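PDB 5KBP: glycosyl hydrolase, family 38, which probably hydrolyses alpha-mannosidic linkages in carbohydrates as a bacterial glycoside hydrolase of family 38. Local coordinates for residues W17-Y22 and L61-Q66; P88-Q93 and A343-L348; L248-E251 and E257-H260. All coordinates share one frame; numbering follows the deposited sequence.

Contact 1: residues W17-Y22 and L61-Q66; sequences WDREWY and LDDYLQ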
loop_
_atom_site.group_PDB
_atom_site.type_symbol
_atom_site.label_atom_id
_atom_site.label_comp_id
_atom_site.label_asym_id
_atom_site.label_seq_id
_atom_site.Cartn_x
_atom_site.Cartn_y
_atom_site.Cartn_z
ATOM N N TRP A 17 -22.272 -0.835 -2.013
ATOM C CA TRP A 17 -21.069 -1.253 -1.301
ATOM C C TRP A 17 -19.920 -0.295 -1.604
ATOM O O TRP A 17 -19.202 -0.453 -2.593
ATOM C CB TRP A 17 -20.693 -2.678 -1.657
ATOM C CG TRP A 17 -19.732 -3.239 -0.682
ATOM C CD1 TRP A 17 -18.374 -3.270 -0.792
ATOM C CD2 TRP A 17 -20.049 -3.817 0.587
ATOM N NE1 TRP A 17 -17.825 -3.851 0.324
ATOM C CE2 TRP A 17 -18.833 -4.195 1.187
ATOM C CE3 TRP A 17 -21.245 -4.061 1.271
ATOM C CZ2 TRP A 17 -18.778 -4.801 2.437
ATOM C CZ3 TRP A 17 -21.186 -4.666 2.514
ATOM C CH2 TRP A 17 -19.961 -5.029 3.082
ATOM N N ASP A 18 -19.742 0.693 -0.732
ATOM C CA ASP A 18 -18.541 1.514 -0.772
ATOM C C ASP A 18 -17.337 0.650 -0.427
ATOM O O ASP A 18 -17.257 0.093 0.673
ATOM C CB ASP A 18 -18.668 2.687 0.200
ATOM C CG ASP A 18 -19.886 3.545 -0.082
ATOM O OD1 ASP A 18 -19.824 4.374 -1.012
ATOM O OD2 ASP A 18 -20.902 3.395 0.628
ATOM N N ARG A 19 -16.406 0.530 -1.377
ATOM C CA ARG A 19 -15.300 -0.412 -1.228
ATOM C C ARG A 19 -14.441 -0.078 -0.014
ATOM O O ARG A 19 -13.948 -0.979 0.677
ATOM C CB ARG A 19 -14.460 -0.423 -2.505
ATOM C CG ARG A 19 -13.516 -1.604 -2.634
ATOM C CD ARG A 19 -13.043 -1.750 -4.072
ATOM N NE ARG A 19 -12.112 -2.861 -4.238
ATOM C CZ ARG A 19 -10.791 -2.747 -4.153
ATOM N NH1 ARG A 19 -10.239 -1.567 -3.902
ATOM N NH2 ARG A 19 -10.020 -3.811 -4.321
ATOM N N GLU A 20 -14.253 1.209 0.262
ATOM C CA GLU A 20 -13.512 1.652 1.436
ATOM C C GLU A 20 -14.027 3.024 1.836
ATOM O O GLU A 20 -14.186 3.900 0.981
ATOM C CB GLU A 20 -12.005 1.693 1.158
ATOM C CG GLU A 20 -11.645 2.237 -0.214
ATOM C CD GLU A 20 -10.184 2.024 -0.559
ATOM O OE1 GLU A 20 -9.712 2.617 -1.553
ATOM O OE2 GLU A 20 -9.507 1.264 0.163
ATOM N N TRP A 21 -14.293 3.204 3.131
ATOM C CA TRP A 21 -14.868 4.453 3.615
ATOM C C TRP A 21 -14.450 4.741 5.053
ATOM O O TRP A 21 -13.308 5.139 5.303
ATOM C CB TRP A 21 -16.394 4.411 3.501
ATOM C CG TRP A 21 -17.053 5.745 3.692
ATOM C CD1 TRP A 21 -16.444 6.966 3.721
ATOM C CD2 TRP A 21 -18.451 5.991 3.886
ATOM N NE1 TRP A 21 -17.376 7.956 3.918
ATOM C CE2 TRP A 21 -18.616 7.383 4.022
ATOM C CE3 TRP A 21 -19.580 5.169 3.955
ATOM C CZ2 TRP A 21 -19.863 7.970 4.225
ATOM C CZ3 TRP A 21 -20.816 5.753 4.157
ATOM C CH2 TRP A 21 -20.947 7.140 4.289
ATOM N N TYR A 22 -15.368 4.550 6.004
ATOM C CA TYR A 22 -15.101 4.887 7.398
ATOM C C TYR A 22 -14.312 3.812 8.132
ATOM O O TYR A 22 -13.853 4.060 9.253
ATOM C CB TYR A 22 -16.413 5.162 8.142
ATOM C CG TYR A 22 -17.453 4.069 8.024
ATOM C CD1 TYR A 22 -18.357 4.053 6.971
ATOM C CD2 TYR A 22 -17.543 3.062 8.978
ATOM C CE1 TYR A 22 -19.314 3.061 6.861
ATOM C CE2 TYR A 22 -18.499 2.063 8.876
ATOM C CZ TYR A 22 -19.381 2.070 7.815
ATOM O OH TYR A 22 -20.333 1.084 7.705
ATOM N N LEU A 61 -17.005 -9.078 -7.705
ATOM C CA LEU A 61 -16.691 -10.469 -8.017
ATOM C C LEU A 61 -15.207 -10.754 -7.818
ATOM O O LEU A 61 -14.836 -11.796 -7.265
ATOM C CB LEU A 61 -17.107 -10.787 -9.455
ATOM C CG LEU A 61 -18.563 -10.524 -9.845
ATOM C CD1 LEU A 61 -18.732 -10.607 -11.350
ATOM C CD2 LEU A 61 -19.483 -11.515 -9.153
ATOM N N ASP A 62 -14.345 -9.836 -8.261
ATOM C CA ASP A 62 -12.907 -10.030 -8.106
ATOM C C ASP A 62 -12.497 -9.998 -6.639
ATOM O O ASP A 62 -11.700 -10.834 -6.195
ATOM C CB ASP A 62 -12.146 -8.964 -8.896
ATOM C CG ASP A 62 -12.404 -9.049 -10.386
ATOM O OD1 ASP A 62 -12.737 -10.152 -10.868
ATOM O OD2 ASP A 62 -12.271 -8.016 -11.075
ATOM N N ASP A 63 -13.030 -9.042 -5.874
ATOM C CA ASP A 63 -12.669 -8.932 -4.466
ATOM C C ASP A 63 -13.135 -10.141 -3.667
ATOM O O ASP A 63 -12.507 -10.500 -2.666
ATOM C CB ASP A 63 -13.251 -7.650 -3.870
ATOM C CG ASP A 63 -12.682 -6.398 -4.511
ATOM O OD1 ASP A 63 -11.550 -6.458 -5.032
ATOM O OD2 ASP A 63 -13.366 -5.353 -4.486
ATOM N N TYR A 64 -14.228 -10.778 -4.091
ATOM C CA TYR A 64 -14.732 -11.947 -3.381
ATOM C C TYR A 64 -13.897 -13.187 -3.680
ATOM O O TYR A 64 -13.614 -13.981 -2.778
ATOM C CB TYR A 64 -16.197 -12.189 -3.749
ATOM C CG TYR A 64 -16.803 -13.433 -3.133
ATOM C CD1 TYR A 64 -17.162 -13.465 -1.791
ATOM C CD2 TYR A 64 -17.030 -14.571 -3.897
ATOM C CE1 TYR A 64 -17.724 -14.598 -1.227
ATOM C CE2 TYR A 64 -17.590 -15.709 -3.341
ATOM C CZ TYR A 64 -17.936 -15.717 -2.006
ATOM O OH TYR A 64 -18.494 -16.846 -1.447
ATOM N N LEU A 65 -13.488 -13.362 -4.938
ATOM C CA LEU A 65 -12.775 -14.569 -5.333
ATOM C C LEU A 65 -11.307 -14.556 -4.936
ATOM O O LEU A 65 -10.683 -15.622 -4.899
ATOM C CB LEU A 65 -12.897 -14.782 -6.842
ATOM C CG LEU A 65 -14.290 -15.185 -7.321
ATOM C CD1 LEU A 65 -14.242 -15.586 -8.779
ATOM C CD2 LEU A 65 -14.840 -16.317 -6.470
ATOM N N GLN A 66 -10.735 -13.389 -4.636
ATOM C CA GLN A 66 -9.355 -13.379 -4.166
ATOM C C GLN A 66 -9.239 -13.884 -2.734
ATOM O O GLN A 66 -8.145 -14.282 -2.317
ATOM C CB GLN A 66 -8.749 -11.977 -4.291
ATOM C CG GLN A 66 -9.264 -10.952 -3.298
ATOM C CD GLN A 66 -8.354 -9.742 -3.209
ATOM O OE1 GLN A 66 -7.163 -9.824 -3.512
ATOM N NE2 GLN A 66 -8.911 -8.610 -2.799
#
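Arg-19 and Asp-63 meet in a side-on, two-point salt bridge, each carboxylate oxygen receiving its own nitrogen. NE of Arg-19 donates to OD2 of Asp-63 at 2.8 Å, and NH2 of Arg-19 reaches OD1 of Asp-63 at 3.1 Å. Both bonds are close to linear, the first at 169°. The arginine uses the flank of its guanidinium that carries NE and one terminal nitrogen, and both oxygens lie near the guanidinium plane. The carboxylate, however, is not coplanar with it: the two planes are 38° apart. OD2 is therefore approached on its syn side but somewhat out of the carboxylate plane, while OD1 is met from above that plane. CD of Arg-19 also comes to 3.6 Å from OD2 of Asp-63, just behind the NE bond.

Segment 17-22 follows strand 7-13, the first strand of the N-terminal domain of this family 38 enzyme, and precedes helix 25-45; the segment 61-66 lies largely on helix 59-65. Arg-19 thus ties the loop to a helix some forty residues later. Its CG stands anti to the backbone N (chi1 -164°) and the chain stays extended to NE, which lets it span the gap between backbones whose nearest CA atoms, those of Arg-19 and Asp-63, are 9.5 Å apart. The two side chains run across one another at roughly a right angle.

Since both residues are buried, the paired charges probably compensate each other, and two bonds hinder rotation of the carboxylate. Tyr-25 of helix 25-45 packs on Arg-19, while the carbonyl of Asp-63 accepts a hydrogen bond from His-29 of the same helix. Next to Arg-19, Glu-20 forms a salt bridge with Arg-371.

Contact 2: residues P88-Q93 and A343-L348; sequences PFYILQ and AWKTLL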
loop_
_atom_site.group_PDB
_atom_site.type_symbol
_atom_site.label_atom_id
_atom_site.label_comp_id
_atom_site.label_asym_id
_atom_site.label_seq_id
_atom_site.Cartn_x
_atom_site.Cartn_y
_atom_site.Cartn_z
ATOM N N PRO A 88 -22.841 -2.545 -15.246
ATOM C CA PRO A 88 -21.898 -2.652 -16.365
ATOM C C PRO A 88 -20.531 -2.012 -16.125
ATOM O O PRO A 88 -19.701 -2.017 -17.033
ATOM C CB PRO A 88 -22.628 -1.913 -17.483
ATOM C CG PRO A 88 -23.368 -0.826 -16.759
ATOM C CD PRO A 88 -23.728 -1.378 -15.393
ATOM N N PHE A 89 -20.304 -1.468 -14.936
ATOM C CA PHE A 89 -19.065 -0.768 -14.631
ATOM C C PHE A 89 -18.097 -1.684 -13.891
ATOM O O PHE A 89 -18.457 -2.758 -13.403
ATOM C CB PHE A 89 -19.340 0.488 -13.794
ATOM C CG PHE A 89 -20.166 1.527 -14.499
ATOM C CD1 PHE A 89 -20.291 1.526 -15.878
ATOM C CD2 PHE A 89 -20.814 2.515 -13.774
ATOM C CE1 PHE A 89 -21.052 2.487 -16.521
ATOM C CE2 PHE A 89 -21.575 3.478 -14.410
ATOM C CZ PHE A 89 -21.694 3.464 -15.785
ATOM N N TYR A 90 -16.841 -1.240 -13.815
ATOM C CA TYR A 90 -15.853 -1.930 -12.993
ATOM C C TYR A 90 -15.928 -1.457 -11.547
ATOM O O TYR A 90 -15.928 -2.271 -10.618
ATOM C CB TYR A 90 -14.455 -1.710 -13.573
ATOM C CG TYR A 90 -13.329 -2.313 -12.764
ATOM C CD1 TYR A 90 -13.135 -3.689 -12.719
ATOM C CD2 TYR A 90 -12.448 -1.506 -12.057
ATOM C CE1 TYR A 90 -12.101 -4.243 -11.983
ATOM C CE2 TYR A 90 -11.413 -2.049 -11.319
ATOM C CZ TYR A 90 -11.244 -3.418 -11.286
ATOM O OH TYR A 90 -10.214 -3.961 -10.552
ATOM N N ILE A 91 -16.003 -0.142 -11.343
ATOM C CA ILE A 91 -16.203 0.454 -10.029
ATOM C C ILE A 91 -17.225 1.576 -10.167
ATOM O O ILE A 91 -17.541 2.029 -11.269
ATOM C CB ILE A 91 -14.888 0.985 -9.416
ATOM C CG1 ILE A 91 -14.089 1.784 -10.452
ATOM C CG2 ILE A 91 -14.051 -0.158 -8.868
ATOM C CD1 ILE A 91 -14.364 3.273 -10.443
ATOM N N LEU A 92 -17.744 2.019 -9.026
ATOM C CA LEU A 92 -18.638 3.172 -8.967
ATOM C C LEU A 92 -17.795 4.400 -8.646
ATOM O O LEU A 92 -17.349 4.574 -7.508
ATOM C CB LEU A 92 -19.731 2.964 -7.924
ATOM C CG LEU A 92 -20.648 1.756 -8.111
ATOM C CD1 LEU A 92 -21.818 1.831 -7.138
ATOM C CD2 LEU A 92 -21.132 1.654 -9.550
ATOM N N GLN A 93 -17.582 5.250 -9.643
ATOM C CA GLN A 93 -16.612 6.329 -9.552
ATOM C C GLN A 93 -17.274 7.649 -9.179
ATOM O O GLN A 93 -18.499 7.781 -9.145
ATOM C CB GLN A 93 -15.866 6.491 -10.881
ATOM C CG GLN A 93 -16.642 7.271 -11.940
ATOM C CD GLN A 93 -17.717 6.448 -12.627
ATOM O OE1 GLN A 93 -18.090 5.373 -12.157
ATOM N NE2 GLN A 93 -18.216 6.951 -13.750
ATOM N N ALA A 343 -2.579 -2.243 -14.983
ATOM C CA ALA A 343 -2.328 -0.884 -14.514
ATOM C C ALA A 343 -3.626 -0.098 -14.372
ATOM O O ALA A 343 -3.790 0.676 -13.421
ATOM C CB ALA A 343 -1.368 -0.167 -15.462
ATOM N N TRP A 344 -4.558 -0.279 -15.311
ATOM C CA TRP A 344 -5.802 0.484 -15.270
ATOM C C TRP A 344 -6.687 0.048 -14.108
ATOM O O TRP A 344 -7.268 0.892 -13.416
ATOM C CB TRP A 344 -6.546 0.350 -16.598
ATOM C CG TRP A 344 -6.124 1.373 -17.598
ATOM C CD1 TRP A 344 -5.354 1.172 -18.705
ATOM C CD2 TRP A 344 -6.435 2.769 -17.571
ATOM N NE1 TRP A 344 -5.173 2.358 -19.376
ATOM C CE2 TRP A 344 -5.826 3.355 -18.699
ATOM C CE3 TRP A 344 -7.172 3.582 -16.706
ATOM C CZ2 TRP A 344 -5.934 4.714 -18.982
ATOM C CZ3 TRP A 344 -7.277 4.928 -16.988
ATOM C CH2 TRP A 344 -6.662 5.481 -18.117
ATOM N N LYS A 345 -6.808 -1.263 -13.885
ATOM C CA LYS A 345 -7.585 -1.744 -12.748
ATOM C C LYS A 345 -6.991 -1.256 -11.434
ATOM O O LYS A 345 -7.726 -0.877 -10.515
ATOM C CB LYS A 345 -7.662 -3.270 -12.768
ATOM C CG LYS A 345 -8.561 -3.828 -13.858
ATOM C CD LYS A 345 -8.536 -5.349 -13.872
ATOM C CE LYS A 345 -9.430 -5.899 -14.972
ATOM N NZ LYS A 345 -9.207 -7.356 -15.190
ATOM N N THR A 346 -5.659 -1.252 -11.329
ATOM C CA THR A 346 -5.012 -0.722 -10.134
ATOM C C THR A 346 -5.351 0.751 -9.935
ATOM O O THR A 346 -5.598 1.191 -8.806
ATOM C CB THR A 346 -3.497 -0.916 -10.230
ATOM O OG1 THR A 346 -3.197 -2.312 -10.348
ATOM C CG2 THR A 346 -2.803 -0.354 -8.995
ATOM N N LEU A 347 -5.382 1.525 -11.022
ATOM C CA LEU A 347 -5.722 2.939 -10.906
ATOM C C LEU A 347 -7.207 3.131 -10.626
ATOM O O LEU A 347 -7.586 3.996 -9.827
ATOM C CB LEU A 347 -5.316 3.687 -12.176
ATOM C CG LEU A 347 -5.659 5.178 -12.192
ATOM C CD1 LEU A 347 -4.952 5.905 -11.057
ATOM C CD2 LEU A 347 -5.316 5.803 -13.536
ATOM N N LEU A 348 -8.063 2.336 -11.275
ATOM C CA LEU A 348 -9.499 2.432 -11.040
ATOM C C LEU A 348 -9.881 2.069 -9.611
ATOM O O LEU A 348 -10.942 2.496 -9.142
ATOM C CB LEU A 348 -10.256 1.538 -12.025
ATOM C CG LEU A 348 -10.315 2.038 -13.469
ATOM C CD1 LEU A 348 -10.949 0.998 -14.372
ATOM C CD2 LEU A 348 -11.080 3.347 -13.550
#
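Tyr-90 reaches from its loop to helix 337-348 and brings its ring into contact with Lys-345 and Leu-348, both of which approach it obliquely. From CB, on a bond that points toward the helix, a chi1 of 177° places CG opposite the backbone N, and the ring extends to the helix. The first ring atom to touch is CD2 of Tyr-90, 3.7 Å from CD1 of Leu-348. One step further out, CE2 of Tyr-90 rests 3.8 Å from CB of the same leucine. Along the other branch of the ring, CE1 of Tyr-90 is 4.0 Å from CG of Lys-345. At CZ of Tyr-90 the partner is again CG of Lys-345, at 3.7 Å, and the phenolic OH of Tyr-90 lies 3.4 Å from CB of Lys-345. The hydroxyl also makes a weak hydrogen bond with NE2 of Gln-349, just past the end of the segment.

The contact joins two parts of the family 38 architecture, since residues 88-93 belong to the N-terminal domain and residues 343-348 to the helical middle domain. The lysine chain, extended beyond CG, crosses the tyrosine at about a right angle; its aliphatic part does the packing, and NZ travels on to salt bridges with Glu-113 and Asp-341.

Beside the ring, Ile-91 meets the last residue of the helical segment: CG1 of Ile-91 is 3.5 Å from the carbonyl O of Leu-348, with a looser apolar approach to CB of Leu-348 at 4.2 Å. The backbone of this loop is itself held to helix 100-117, through a hydrogen bond from Asn-106 to the carbonyl of Ile-91.

Contact 3: residues L248-E251 and E257-H260; sequences LANE and EFIH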
loop_
_atom_site.group_PDB
_atom_site.type_symbol
_atom_site.label_atom_id
_atom_site.label_comp_id
_atom_site.label_asym_id
_atom_site.label_seq_id
_atom_site.Cartn_x
_atom_site.Cartn_y
_atom_site.Cartn_z
ATOM N N LEU A 248 -46.075 -11.871 2.081
ATOM C CA LEU A 248 -46.982 -11.234 3.031
ATOM C C LEU A 248 -47.578 -9.957 2.452
ATOM O O LEU A 248 -48.759 -9.659 2.670
ATOM C CB LEU A 248 -46.248 -10.936 4.339
ATOM C CG LEU A 248 -47.002 -10.100 5.375
ATOM C CD1 LEU A 248 -48.209 -10.859 5.914
ATOM C CD2 LEU A 248 -46.074 -9.664 6.501
ATOM N N ALA A 249 -46.777 -9.191 1.707
ATOM C CA ALA A 249 -47.274 -7.950 1.123
ATOM C C ALA A 249 -48.355 -8.222 0.085
ATOM O O ALA A 249 -49.374 -7.523 0.045
ATOM C CB ALA A 249 -46.119 -7.159 0.509
ATOM N N ASN A 250 -48.151 -9.232 -0.768
ATOM C CA ASN A 250 -49.190 -9.616 -1.718
ATOM C C ASN A 250 -50.447 -10.092 -1.004
ATOM O O ASN A 250 -51.559 -9.915 -1.515
ATOM C CB ASN A 250 -48.672 -10.706 -2.658
ATOM C CG ASN A 250 -47.691 -10.176 -3.684
ATOM O OD1 ASN A 250 -47.946 -9.165 -4.339
ATOM N ND2 ASN A 250 -46.561 -10.857 -3.830
ATOM N N GLU A 251 -50.290 -10.692 0.177
ATOM C CA GLU A 251 -51.443 -11.168 0.932
ATOM C C GLU A 251 -52.205 -10.011 1.570
ATOM O O GLU A 251 -53.440 -10.034 1.633
ATOM C CB GLU A 251 -50.981 -12.164 1.996
ATOM C CG GLU A 251 -52.010 -12.489 3.061
ATOM C CD GLU A 251 -51.399 -13.207 4.247
ATOM O OE1 GLU A 251 -50.186 -13.500 4.203
ATOM O OE2 GLU A 251 -52.128 -13.476 5.225
ATOM N N GLU A 257 -49.449 -5.620 -6.712
ATOM C CA GLU A 257 -48.783 -6.882 -7.019
ATOM C C GLU A 257 -47.295 -6.705 -6.751
ATOM O O GLU A 257 -46.609 -5.980 -7.480
ATOM C CB GLU A 257 -49.036 -7.307 -8.465
ATOM C CG GLU A 257 -48.316 -8.586 -8.859
ATOM C CD GLU A 257 -48.573 -8.983 -10.299
ATOM O OE1 GLU A 257 -49.616 -8.578 -10.852
ATOM O OE2 GLU A 257 -47.728 -9.698 -10.879
ATOM N N PHE A 258 -46.798 -7.366 -5.708
ATOM C CA PHE A 258 -45.404 -7.249 -5.307
ATOM C C PHE A 258 -44.583 -8.344 -5.974
ATOM O O PHE A 258 -44.896 -9.533 -5.843
ATOM C CB PHE A 258 -45.274 -7.330 -3.786
ATOM C CG PHE A 258 -45.961 -6.208 -3.065
ATOM C CD1 PHE A 258 -47.319 -6.266 -2.795
ATOM C CD2 PHE A 258 -45.250 -5.089 -2.661
ATOM C CE1 PHE A 258 -47.954 -5.230 -2.136
ATOM C CE2 PHE A 258 -45.879 -4.050 -2.002
ATOM C CZ PHE A 258 -47.232 -4.122 -1.739
ATOM N N ILE A 259 -43.531 -7.940 -6.682
ATOM C CA ILE A 259 -42.710 -8.848 -7.474
ATOM C C ILE A 259 -41.253 -8.637 -7.093
ATOM O O ILE A 259 -40.739 -7.516 -7.196
ATOM C CB ILE A 259 -42.898 -8.624 -8.984
ATOM C CG1 ILE A 259 -44.382 -8.636 -9.356
ATOM C CG2 ILE A 259 -42.138 -9.677 -9.776
ATOM C CD1 ILE A 259 -44.650 -8.288 -10.803
ATOM N N HIS A 260 -40.589 -9.704 -6.655
ATOM C CA HIS A 260 -39.137 -9.675 -6.554
ATOM C C HIS A 260 -38.564 -9.640 -7.964
ATOM O O HIS A 260 -38.749 -10.586 -8.739
ATOM C CB HIS A 260 -38.621 -10.890 -5.784
ATOM C CG HIS A 260 -37.289 -10.670 -5.135
ATOM N ND1 HIS A 260 -36.336 -11.660 -5.033
ATOM C CD2 HIS A 260 -36.755 -9.571 -4.550
ATOM C CE1 HIS A 260 -35.269 -11.179 -4.418
ATOM N NE2 HIS A 260 -35.499 -9.915 -4.114
#
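The ring of Phe-258 carries the methyl group of Ala-249 on one face and OD1 of Asn-250 at its edge. CB of Ala-249 sits 3.6 Å from the ring centroid, only 8° off the normal, in a CH-pi contact almost over the centre. OD1 of Asn-250 lies near the ring plane, 3.3 Å from CD1 of Phe-258, and the amide is inclined at 63° to the ring.

That amide grips the backbone of the same phenylalanine twice. OD1 of Asn-250 accepts from N of Phe-258 on a lone pair, in the carbonyl plane; the modelled 2.5 Å between them is unusually short and its exact value doubtful. ND2 of Asn-250 donates to O of Phe-258 at 2.9 Å. Strand 256-260 is an edge strand, within this chain, of a parallel sheet in the N-terminal domain. Glu-257 and Ile-259 bond to strand 7-13, and Asn-250, from helix 242-252, takes up the N-H and C=O of Phe-258 between them, much as a neighbouring strand would. Phe-253, just after the helix, and Tyr-256, at the start of the strand, lie close to Phe-258 and have been seen to bind calcium in this protein, although none is bound to this chain.

Along the chain, contact 1 closes before contact 2 opens, and contact 3 falls in the long interval between residues 93 and 343. Contacts 1 and 2 are neighbours, their centres 12 Å apart, and they touch where OD2 of Asp-62 packs 3.9 Å from CE1 of Tyr-90. Helix 59-65 connects them, for it carries Asp-63 and also packs on Tyr-90 and Ile-91. Contact 3 is remote, with centres about 32 Å from contact 1 and 37 Å from contact 2. Strand 7-13 runs beside strand 256-260 and leads into the loop of contact 1. Contacts 1 and 3 both lie within the N-terminal domain, whereas contact 2 joins it to the middle domain.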